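Local structure of Myo-inositol dehydrogenase (Corynebacterium glutamicum, 3EUW) at residues I7-A12 against V32-P37. The protein probably catalyses the NAD-dependent oxidation of myo-inositol at its C2 hydroxyl. Residues are numbered along the deposited sequence; the frame is centred on the assembly and turned at random.
Sequences IALFGA and VVIADP
The Phe10 ring overlaps the Ala35 methyl obliquely, its CE1 3.7 Å and its CD1 3.8 Å from Ala35 CB. On the same face of the sheet Ala8 CB presses against Val33 CG1 at 3.5 Å, tight for two carbons; a chi1 of 67° sets that methyl between the backbone N and carbonyl carbon of Val33. Val60 of helix 57-60 covers Ala8, Phe10 and Ala35 together. On the other face Leu9 CD2 comes no nearer than 4.4 Å to Ile34 CG1, and Ile34 also packs on helix 39-47. Strands 5-10 and 29-35 run parallel, joined through helix 14-25 as the first beta-alpha-beta unit of the Rossmann fold. Leu9 bonds through both its N and its O, to Val33 O and from Ala35 N, and Gly11 N continues the ladder to Ala35 O at 2.8 Å. Gly11 appears to open the GxGxxG turn; its backbone angles would bring a CB hard against the preceding carbonyl oxygen. In NAD-binding Rossmann folds this turn lies by the dinucleotide phosphates, and an acidic residue ending the second strand commonly meets the adenosine ribose, a place consistent with Asp36, although no cofactor is bound here. Asp36 reaches across with CG anti to its backbone N (chi1 -163°), and the anti lone pair of OD2 accepts Ala12 N at 2.6 Å, while OD1 accepts a bond from Phe38 N.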
loop_
_atom_site.group_PDB
_atom_site.type_symbol
_atom_site.label_atom_id
_atom_site.label_comp_id
_atom_site.label_asym_id
_atom_site.label_seq_id
_atom_site.Cartn_x
_atom_site.Cartn_y
_atom_site.Cartn_z
ATOM N N ILE A 7 -6.180 16.701 -39.440
ATOM C CA ILE A 7 -4.813 16.415 -39.025
ATOM C C ILE A 7 -4.007 15.536 -39.974
ATOM O O ILE A 7 -4.499 14.527 -40.475
ATOM C CB ILE A 7 -4.793 15.713 -37.644
ATOM C CG1 ILE A 7 -5.619 16.508 -36.628
ATOM C CG2 ILE A 7 -3.355 15.538 -37.171
ATOM C CD1 ILE A 7 -5.111 17.908 -36.383
ATOM N N ALA A 8 -2.757 15.918 -40.206
ATOM C CA ALA A 8 -1.860 15.126 -41.040
ATOM C C ALA A 8 -0.856 14.457 -40.086
ATOM O O ALA A 8 -0.297 15.118 -39.209
ATOM C CB ALA A 8 -1.136 16.018 -42.025
ATOM N N LEU A 9 -0.634 13.156 -40.258
ATOM C CA LEU A 9 0.284 12.407 -39.405
ATOM C C LEU A 9 1.528 11.897 -40.125
ATOM O O LEU A 9 1.430 11.316 -41.210
ATOM C CB LEU A 9 -0.445 11.216 -38.778
ATOM C CG LEU A 9 0.429 10.175 -38.061
ATOM C CD1 LEU A 9 1.027 10.797 -36.800
ATOM C CD2 LEU A 9 -0.401 8.935 -37.712
ATOM N N PHE A 10 2.694 12.117 -39.516
ATOM C CA PHE A 10 3.959 11.654 -40.074
ATOM C C PHE A 10 4.500 10.494 -39.240
ATOM O O PHE A 10 4.724 10.634 -38.035
ATOM C CB PHE A 10 4.983 12.790 -40.101
ATOM C CG PHE A 10 4.804 13.730 -41.248
ATOM C CD1 PHE A 10 5.273 13.397 -42.505
ATOM C CD2 PHE A 10 4.124 14.933 -41.081
ATOM C CE1 PHE A 10 5.073 14.241 -43.589
ATOM C CE2 PHE A 10 3.915 15.788 -42.163
ATOM C CZ PHE A 10 4.390 15.440 -43.418
ATOM N N GLY A 11 4.706 9.352 -39.890
ATOM C CA GLY A 11 5.210 8.179 -39.203
ATOM C C GLY A 11 4.104 7.163 -38.988
ATOM O O GLY A 11 3.068 7.477 -38.407
ATOM N N ALA A 12 4.308 5.941 -39.466
ATOM C CA ALA A 12 3.295 4.912 -39.300
ATOM C C ALA A 12 3.788 3.906 -38.275
ATOM O O ALA A 12 3.195 2.844 -38.092
ATOM C CB ALA A 12 3.010 4.230 -40.634
ATOM N N VAL A 32 -6.705 12.885 -41.814
ATOM C CA VAL A 32 -6.959 12.834 -43.246
ATOM C C VAL A 32 -5.811 12.330 -44.098
ATOM O O VAL A 32 -5.999 12.049 -45.276
ATOM C CB VAL A 32 -7.395 14.209 -43.790
ATOM C CG1 VAL A 32 -8.660 14.650 -43.095
ATOM C CG2 VAL A 32 -6.288 15.233 -43.600
ATOM N N VAL A 33 -4.623 12.218 -43.522
ATOM C CA VAL A 33 -3.499 11.718 -44.295
ATOM C C VAL A 33 -2.349 11.249 -43.419
ATOM O O VAL A 33 -2.000 11.896 -42.430
ATOM C CB VAL A 33 -2.987 12.784 -45.302
ATOM C CG1 VAL A 33 -2.377 13.962 -44.561
ATOM C CG2 VAL A 33 -1.966 12.162 -46.247
ATOM N N ILE A 34 -1.781 10.102 -43.792
ATOM C CA ILE A 34 -0.660 9.496 -43.086
ATOM C C ILE A 34 0.503 9.345 -44.068
ATOM O O ILE A 34 0.334 8.808 -45.157
ATOM C CB ILE A 34 -1.021 8.097 -42.548
ATOM C CG1 ILE A 34 -2.214 8.193 -41.597
ATOM C CG2 ILE A 34 0.181 7.485 -41.836
ATOM C CD1 ILE A 34 -2.595 6.884 -40.962
ATOM N N ALA A 35 1.677 9.826 -43.678
ATOM C CA ALA A 35 2.856 9.743 -44.525
ATOM C C ALA A 35 3.958 8.903 -43.875
ATOM O O ALA A 35 4.236 9.030 -42.678
ATOM C CB ALA A 35 3.381 11.142 -44.831
ATOM N N ASP A 36 4.579 8.045 -44.679
ATOM C CA ASP A 36 5.659 7.185 -44.219
ATOM C C ASP A 36 6.307 6.559 -45.443
ATOM O O ASP A 36 5.635 5.911 -46.241
ATOM C CB ASP A 36 5.122 6.078 -43.315
ATOM C CG ASP A 36 6.214 5.422 -42.493
ATOM O OD1 ASP A 36 7.214 4.955 -43.083
ATOM O OD2 ASP A 36 6.071 5.380 -41.251
ATOM N N PRO A 37 7.623 6.752 -45.614
ATOM C CA PRO A 37 8.307 6.174 -46.772
ATOM C C PRO A 37 7.890 4.720 -46.980
ATOM O O PRO A 37 7.725 4.265 -48.115
ATOM C CB PRO A 37 9.788 6.334 -46.418
ATOM C CG PRO A 37 9.790 6.424 -44.910
ATOM C CD PRO A 37 8.591 7.285 -44.643
#